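Local coordinates for acyl-[acyl-carrier-protein]--UDP-N-acetylglucosamine O-acyltransferase (Acinetobacter baumannii, PDB 4E6U) that catalyses acyl transfer from acyl carrier protein to UDP-N-acetylglucosamine, the reaction that opens lipid A synthesis for lipopolysaccharide, at residues V50-T56 / A68-E72; L100-T104 / I125-C129; V183-V187 / L251-L256. One frame throughout, in Å; residues are numbered along the deposited sequence.

Contact 1. Residues V50-T56 / A68-E72; sequences VVVGGFT and ASVGE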
# COMPACT_ATOMS: atom_id res chain seq x y z
N VAL A 50 17.70 0.82 -9.23
CA VAL A 50 16.90 2.03 -9.44
C VAL A 50 16.66 2.22 -10.92
O VAL A 50 17.60 2.11 -11.72
CB VAL A 50 17.60 3.29 -8.85
CG1 VAL A 50 16.78 4.55 -9.16
CG2 VAL A 50 17.81 3.12 -7.34
N VAL A 51 15.43 2.53 -11.28
CA VAL A 51 15.11 2.91 -12.67
C VAL A 51 14.76 4.39 -12.71
O VAL A 51 13.85 4.84 -12.01
CB VAL A 51 13.94 2.07 -13.25
CG1 VAL A 51 13.50 2.63 -14.62
CG2 VAL A 51 14.33 0.58 -13.34
N VAL A 52 15.52 5.16 -13.49
CA VAL A 52 15.13 6.52 -13.83
C VAL A 52 14.68 6.47 -15.29
O VAL A 52 15.49 6.32 -16.20
CB VAL A 52 16.26 7.54 -13.62
CG1 VAL A 52 15.71 8.93 -13.81
CG2 VAL A 52 16.91 7.40 -12.24
N GLY A 53 13.37 6.56 -15.50
CA GLY A 53 12.80 6.26 -16.82
C GLY A 53 13.33 7.15 -17.93
O GLY A 53 13.74 6.67 -18.99
N GLY A 54 13.31 8.46 -17.69
CA GLY A 54 13.77 9.41 -18.69
C GLY A 54 13.30 10.78 -18.31
O GLY A 54 12.49 10.93 -17.39
N PHE A 55 13.83 11.79 -19.00
CA PHE A 55 13.27 13.15 -18.90
C PHE A 55 13.11 13.60 -17.45
O PHE A 55 12.05 14.08 -17.03
CB PHE A 55 11.95 13.23 -19.69
CG PHE A 55 12.12 12.88 -21.13
CD1 PHE A 55 12.40 13.88 -22.05
CD2 PHE A 55 12.07 11.56 -21.55
CE1 PHE A 55 12.61 13.56 -23.39
CE2 PHE A 55 12.27 11.24 -22.89
CZ PHE A 55 12.54 12.24 -23.81
N THR A 56 14.19 13.46 -16.70
CA THR A 56 14.21 13.74 -15.27
C THR A 56 15.47 14.52 -14.92
O THR A 56 16.57 14.12 -15.32
CB THR A 56 14.14 12.41 -14.46
OG1 THR A 56 12.88 11.77 -14.74
CG2 THR A 56 14.22 12.65 -12.97
N ALA A 68 13.02 1.79 -6.54
CA ALA A 68 12.31 3.02 -6.86
C ALA A 68 12.21 3.19 -8.37
O ALA A 68 13.17 2.96 -9.12
CB ALA A 68 13.01 4.19 -6.23
N SER A 69 11.03 3.63 -8.80
CA SER A 69 10.75 3.96 -10.20
C SER A 69 10.62 5.47 -10.29
O SER A 69 9.64 6.05 -9.80
CB SER A 69 9.46 3.28 -10.63
OG SER A 69 9.13 3.64 -11.96
N VAL A 70 11.62 6.09 -10.86
CA VAL A 70 11.76 7.55 -10.80
C VAL A 70 11.65 8.13 -12.19
O VAL A 70 12.42 7.76 -13.08
CB VAL A 70 13.12 7.93 -10.16
CG1 VAL A 70 13.31 9.45 -10.11
CG2 VAL A 70 13.19 7.39 -8.75
N GLY A 71 10.70 9.03 -12.40
CA GLY A 71 10.59 9.68 -13.72
C GLY A 71 10.10 8.73 -14.79
O GLY A 71 10.65 8.66 -15.89
N GLU A 72 9.07 7.96 -14.44
CA GLU A 72 8.41 7.11 -15.39
C GLU A 72 7.19 7.83 -15.96
O GLU A 72 6.69 8.77 -15.33
CB GLU A 72 8.01 5.78 -14.71
CG GLU A 72 7.48 4.70 -15.67
CD GLU A 72 8.40 4.50 -16.88
OE1 GLU A 72 9.40 3.76 -16.74
OE2 GLU A 72 8.18 5.11 -17.96
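Start with the backbone, because most of the polar groups between Val50-Thr56 and Ala68-Glu72 are peptide atoms. Val51 N donates to Ala68 O at 3.2 Å, Val51 O accepts from Val70 N at 2.8 Å, and Val70 O takes Gly53 N at 2.9 Å. Val70 O also receives a CA-H...O contact from Val52 CA at 3.1 Å. The peptide groups of Val52 point the other way and pair with Ile33 and Gly35. Each bridged pair, Val51 with Ser69 and Val52 with Val70, is parallel and 18 residues apart: these are successive coils of the left-handed parallel beta-helix built from hexapeptide repeats. Val52 and Val70 share one face, where Val70 meets Ile64, Leu86 and Ile88. Val51 and Ser69 share the other, facing the second subunit, where Ser69 OG is hydrogen-bonded to Glu96 and Gln66 of that subunit. At the corner, Gly54 N reaches Gly71 O in a weak bond of 3.2 Å, and that oxygen also accepts from Arg102. Thr56 OG1 donates to Gly54 O at 2.8 Å and sits 3.3 Å from Gly71 CA, so a CB on Gly71, whose phi is positive, would collide with it.

Contact 2. Residues L100-T104 / I125-C129; sequences LHRGT and IAHDC. With EDO (1,2-ethanediol), chain F.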
# COMPACT_ATOMS: atom_id res chain seq x y z
N LEU A 100 7.58 7.84 -8.90
CA LEU A 100 7.46 9.27 -9.18
C LEU A 100 7.26 9.41 -10.67
O LEU A 100 8.10 8.99 -11.47
CB LEU A 100 8.70 10.05 -8.73
CG LEU A 100 8.81 10.26 -7.22
CD1 LEU A 100 9.52 9.07 -6.59
CD2 LEU A 100 9.55 11.57 -6.93
N HIS A 101 6.13 9.99 -11.07
CA HIS A 101 5.77 10.03 -12.49
C HIS A 101 5.86 11.41 -13.11
O HIS A 101 5.67 12.40 -12.43
CB HIS A 101 4.39 9.44 -12.71
CG HIS A 101 4.34 7.97 -12.50
ND1 HIS A 101 3.16 7.26 -12.41
CD2 HIS A 101 5.34 7.07 -12.32
CE1 HIS A 101 3.44 5.98 -12.22
NE2 HIS A 101 4.76 5.83 -12.17
N ARG A 102 6.17 11.42 -14.40
CA ARG A 102 6.33 12.66 -15.16
C ARG A 102 4.98 13.30 -15.42
O ARG A 102 3.92 12.71 -15.18
CB ARG A 102 7.09 12.36 -16.45
CG ARG A 102 8.46 11.71 -16.18
CD ARG A 102 9.40 11.77 -17.37
NE ARG A 102 8.84 11.25 -18.62
CZ ARG A 102 9.11 10.05 -19.15
NH1 ARG A 102 9.92 9.19 -18.54
NH2 ARG A 102 8.58 9.71 -20.32
N GLY A 103 5.02 14.55 -15.89
CA GLY A 103 3.78 15.33 -16.04
C GLY A 103 2.96 15.05 -17.29
O GLY A 103 3.23 14.12 -18.03
N THR A 104 1.94 15.88 -17.49
CA THR A 104 1.09 15.79 -18.68
C THR A 104 1.02 17.16 -19.34
O THR A 104 1.13 18.20 -18.67
CB THR A 104 -0.34 15.32 -18.36
OG1 THR A 104 -0.97 16.26 -17.48
CG2 THR A 104 -0.33 13.93 -17.72
N ILE A 125 4.15 9.62 -6.13
CA ILE A 125 3.90 11.00 -6.56
C ILE A 125 3.44 10.97 -8.01
O ILE A 125 4.22 10.67 -8.92
CB ILE A 125 5.15 11.90 -6.41
CG1 ILE A 125 5.72 11.86 -4.99
CG2 ILE A 125 4.86 13.34 -6.89
CD1 ILE A 125 4.80 12.36 -3.90
N ALA A 126 2.16 11.26 -8.23
CA ALA A 126 1.57 11.20 -9.55
C ALA A 126 1.98 12.36 -10.45
O ALA A 126 2.52 13.36 -10.00
CB ALA A 126 0.04 11.20 -9.43
N HIS A 127 1.68 12.19 -11.73
CA HIS A 127 1.85 13.26 -12.71
C HIS A 127 1.38 14.62 -12.22
O HIS A 127 0.31 14.75 -11.61
CB HIS A 127 1.12 12.90 -14.01
CG HIS A 127 -0.36 12.70 -13.84
ND1 HIS A 127 -1.27 13.72 -14.00
CD2 HIS A 127 -1.08 11.58 -13.58
CE1 HIS A 127 -2.49 13.24 -13.81
NE2 HIS A 127 -2.40 11.95 -13.54
N ASP A 128 2.20 15.63 -12.50
CA ASP A 128 1.83 17.05 -12.34
C ASP A 128 1.77 17.52 -10.90
O ASP A 128 1.38 18.66 -10.63
CB ASP A 128 0.52 17.38 -13.07
CG ASP A 128 0.55 16.97 -14.52
OD1 ASP A 128 1.46 17.44 -15.24
OD2 ASP A 128 -0.29 16.13 -14.94
N CYS A 129 2.16 16.68 -9.96
CA CYS A 129 2.26 17.16 -8.60
C CYS A 129 3.35 18.20 -8.48
O CYS A 129 4.34 18.19 -9.24
CB CYS A 129 2.56 16.02 -7.62
SG CYS A 129 1.16 14.94 -7.35
C1 EDO F . -3.77 8.79 -13.16
O1 EDO F . -4.37 10.08 -13.37
C2 EDO F . -4.00 8.32 -11.72
O2 EDO F . -3.35 9.21 -10.81
O HOH W 1 0.96 9.03 -12.76
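Two adjoining coils of the left-handed beta-helix meet here, with Ile125-Cys129 forming the corner that follows the parallel bridge between Leu100 and Ile125. Their 25-residue offset exceeds the 18 of a plain coil, so the chain between them makes a longer excursion. Ile125 O accepts from His101 N at 3.0 Å, and Ile125 CB packs on Leu100 CG at 4.1 Å, beside Ile113 and Val143. Ala126 directs its CB away from Leu100-Thr104 and opens a type II turn that ends at Cys129. His127 is next: its CB lies 3.0 Å from Arg102 O, while its ring stands edge-to-face with that of His146. A water 2.8 Å from His101 ND1 lies 3.4 Å from His127 N, from which it accepts a weak hydrogen bond; the other ring nitrogen of His101 is bonded to Glu96 of the second subunit. His127 NE2 is hydrogen-bonded to O1 of the 1,2-ethanediol, 2.7 Å away; the diol, probably from the crystallisation liquor, may mark a pocket, though with LpxA active sites lying between adjacent subunits this is only suggestive. Asp128, with phi of 72° at the third turn position, gathers the polar ends. Its OD1 accepts from Thr104 N at 2.8 Å. Its OD2 takes both His127 ND1, in a His-carboxylate hydrogen bond of 2.8 Å, and Thr104 OG1 at 2.6 Å.

Contact 3. Residues V183-V187 / L251-L256; sequences VPAYV and LLIDSL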
# COMPACT_ATOMS: atom_id res chain seq x y z
N VAL A 183 -6.30 20.92 2.39
CA VAL A 183 -5.94 21.02 3.80
C VAL A 183 -5.16 22.30 3.98
O VAL A 183 -4.03 22.42 3.50
CB VAL A 183 -5.13 19.80 4.29
CG1 VAL A 183 -4.76 19.93 5.77
CG2 VAL A 183 -5.94 18.52 4.06
N PRO A 184 -5.75 23.29 4.66
CA PRO A 184 -5.07 24.57 4.78
C PRO A 184 -3.80 24.53 5.63
O PRO A 184 -3.57 23.57 6.39
CB PRO A 184 -6.14 25.47 5.43
CG PRO A 184 -7.41 24.83 5.10
CD PRO A 184 -7.14 23.35 5.15
N ALA A 185 -3.01 25.59 5.51
CA ALA A 185 -1.78 25.76 6.27
C ALA A 185 -2.03 25.54 7.75
O ALA A 185 -3.06 25.99 8.28
CB ALA A 185 -1.18 27.16 6.04
N TYR A 186 -1.11 24.84 8.42
CA TYR A 186 -1.16 24.57 9.87
C TYR A 186 -2.24 23.59 10.33
O TYR A 186 -2.30 23.29 11.52
CB TYR A 186 -1.36 25.85 10.71
CG TYR A 186 -0.57 27.05 10.27
CD1 TYR A 186 0.81 27.07 10.36
CD2 TYR A 186 -1.23 28.18 9.78
CE1 TYR A 186 1.54 28.19 9.97
CE2 TYR A 186 -0.52 29.30 9.39
CZ TYR A 186 0.86 29.30 9.48
OH TYR A 186 1.55 30.43 9.09
N VAL A 187 -3.08 23.09 9.44
CA VAL A 187 -4.24 22.30 9.87
C VAL A 187 -3.90 20.82 10.08
O VAL A 187 -3.12 20.24 9.32
CB VAL A 187 -5.44 22.50 8.90
CG1 VAL A 187 -6.56 21.52 9.19
CG2 VAL A 187 -5.98 23.95 9.00
N LEU A 251 -0.80 32.65 5.50
CA LEU A 251 -0.80 31.30 4.91
C LEU A 251 -2.18 30.65 4.90
O LEU A 251 -2.52 29.95 3.94
CB LEU A 251 0.21 30.38 5.60
CG LEU A 251 1.71 30.68 5.48
CD1 LEU A 251 2.48 29.44 5.92
CD2 LEU A 251 2.12 31.09 4.07
N LEU A 252 -2.97 30.88 5.95
CA LEU A 252 -4.35 30.40 5.99
C LEU A 252 -5.21 31.10 4.97
O LEU A 252 -6.02 30.46 4.30
CB LEU A 252 -4.98 30.57 7.38
CG LEU A 252 -4.63 29.55 8.45
CD1 LEU A 252 -5.12 30.05 9.81
CD2 LEU A 252 -5.28 28.22 8.12
N ILE A 253 -5.06 32.41 4.86
CA ILE A 253 -5.77 33.17 3.85
C ILE A 253 -5.45 32.65 2.44
O ILE A 253 -6.35 32.39 1.65
CB ILE A 253 -5.48 34.69 3.97
CG1 ILE A 253 -6.10 35.23 5.27
CG2 ILE A 253 -6.04 35.43 2.77
CD1 ILE A 253 -5.59 36.61 5.69
N ASP A 254 -4.16 32.43 2.17
CA ASP A 254 -3.72 31.90 0.89
C ASP A 254 -4.38 30.55 0.60
O ASP A 254 -4.86 30.32 -0.50
CB ASP A 254 -2.20 31.70 0.85
CG ASP A 254 -1.41 33.01 0.86
OD1 ASP A 254 -1.97 34.09 0.53
OD2 ASP A 254 -0.21 32.93 1.19
N SER A 255 -4.41 29.65 1.59
CA SER A 255 -5.08 28.36 1.41
C SER A 255 -6.52 28.52 0.92
O SER A 255 -6.97 27.83 0.00
CB SER A 255 -5.10 27.57 2.72
OG SER A 255 -3.80 27.25 3.16
N LEU A 256 -7.26 29.42 1.57
CA LEU A 256 -8.67 29.56 1.25
C LEU A 256 -8.88 30.26 -0.09
O LEU A 256 -9.79 29.90 -0.84
CB LEU A 256 -9.38 30.29 2.38
CG LEU A 256 -9.96 29.38 3.48
CD1 LEU A 256 -8.98 28.35 4.08
CD2 LEU A 256 -10.55 30.26 4.57
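Val183 directs its side chain away from the helix, and its backbone is hydrogen-bonded to Lys166 and Asp168 of the preceding coil. Contact with Leu251-Leu256 begins at Pro184. Its CB sits 3.6 Å from Ser255 CB and 3.9 Å from Leu252 CD2, and its CG reaches Leu256 CD1 at 4.0 Å, so the proline ring bridges Leu252 and Leu256, one turn apart on the helix. Ala185 comes next and makes the one hydrogen bond of the interface: Ala185 N donates to Ser255 OG at 3.0 Å, and that hydroxyl is also bonded to Asp168. The small Ala185 CB presses against Leu251 CB at 3.5 Å, bringing the chain close to the helix. Tyr186 sits at the third position of a type II turn closed by Val187 N to Pro184 O, 3.1 Å. The edge of its ring approaches Leu252, CD2 to CG 3.9 Å, and its hydroxyl is hydrogen-bonded to Glu248 O. Val187 adds a looser touch, CG2 to Leu252 CD2 at 4.4 Å, and also meets Phe225 of helix 211-225. This is the junction characteristic of LpxA, where the C-terminal helical domain packs against the last coils of the beta-helix.

In the fold
The contacts come in series along the chain. Contacts 1 and 2 are neighbours, their centres 11 Å apart, on the same parallel sheet of the left-handed beta-helix: strands 51-52, 69-70, 99-101 and 124-125 stack in that order. They touch, with Gly71 N probably hydrogen-bonded to Leu100 O and Arg102 reaching back to the corner at Gly54 and Gly71. Contact 3 lies on the opposite side of the chain's centre, about 23 Å from contact 2 and 32 Å from contact 1 between centres. Contacts 1 and 2 join successive coils along the face where Ser69 and His101 bond Glu96 of the second subunit, while contact 3 attaches the C-terminal helices to the end of the beta-helix.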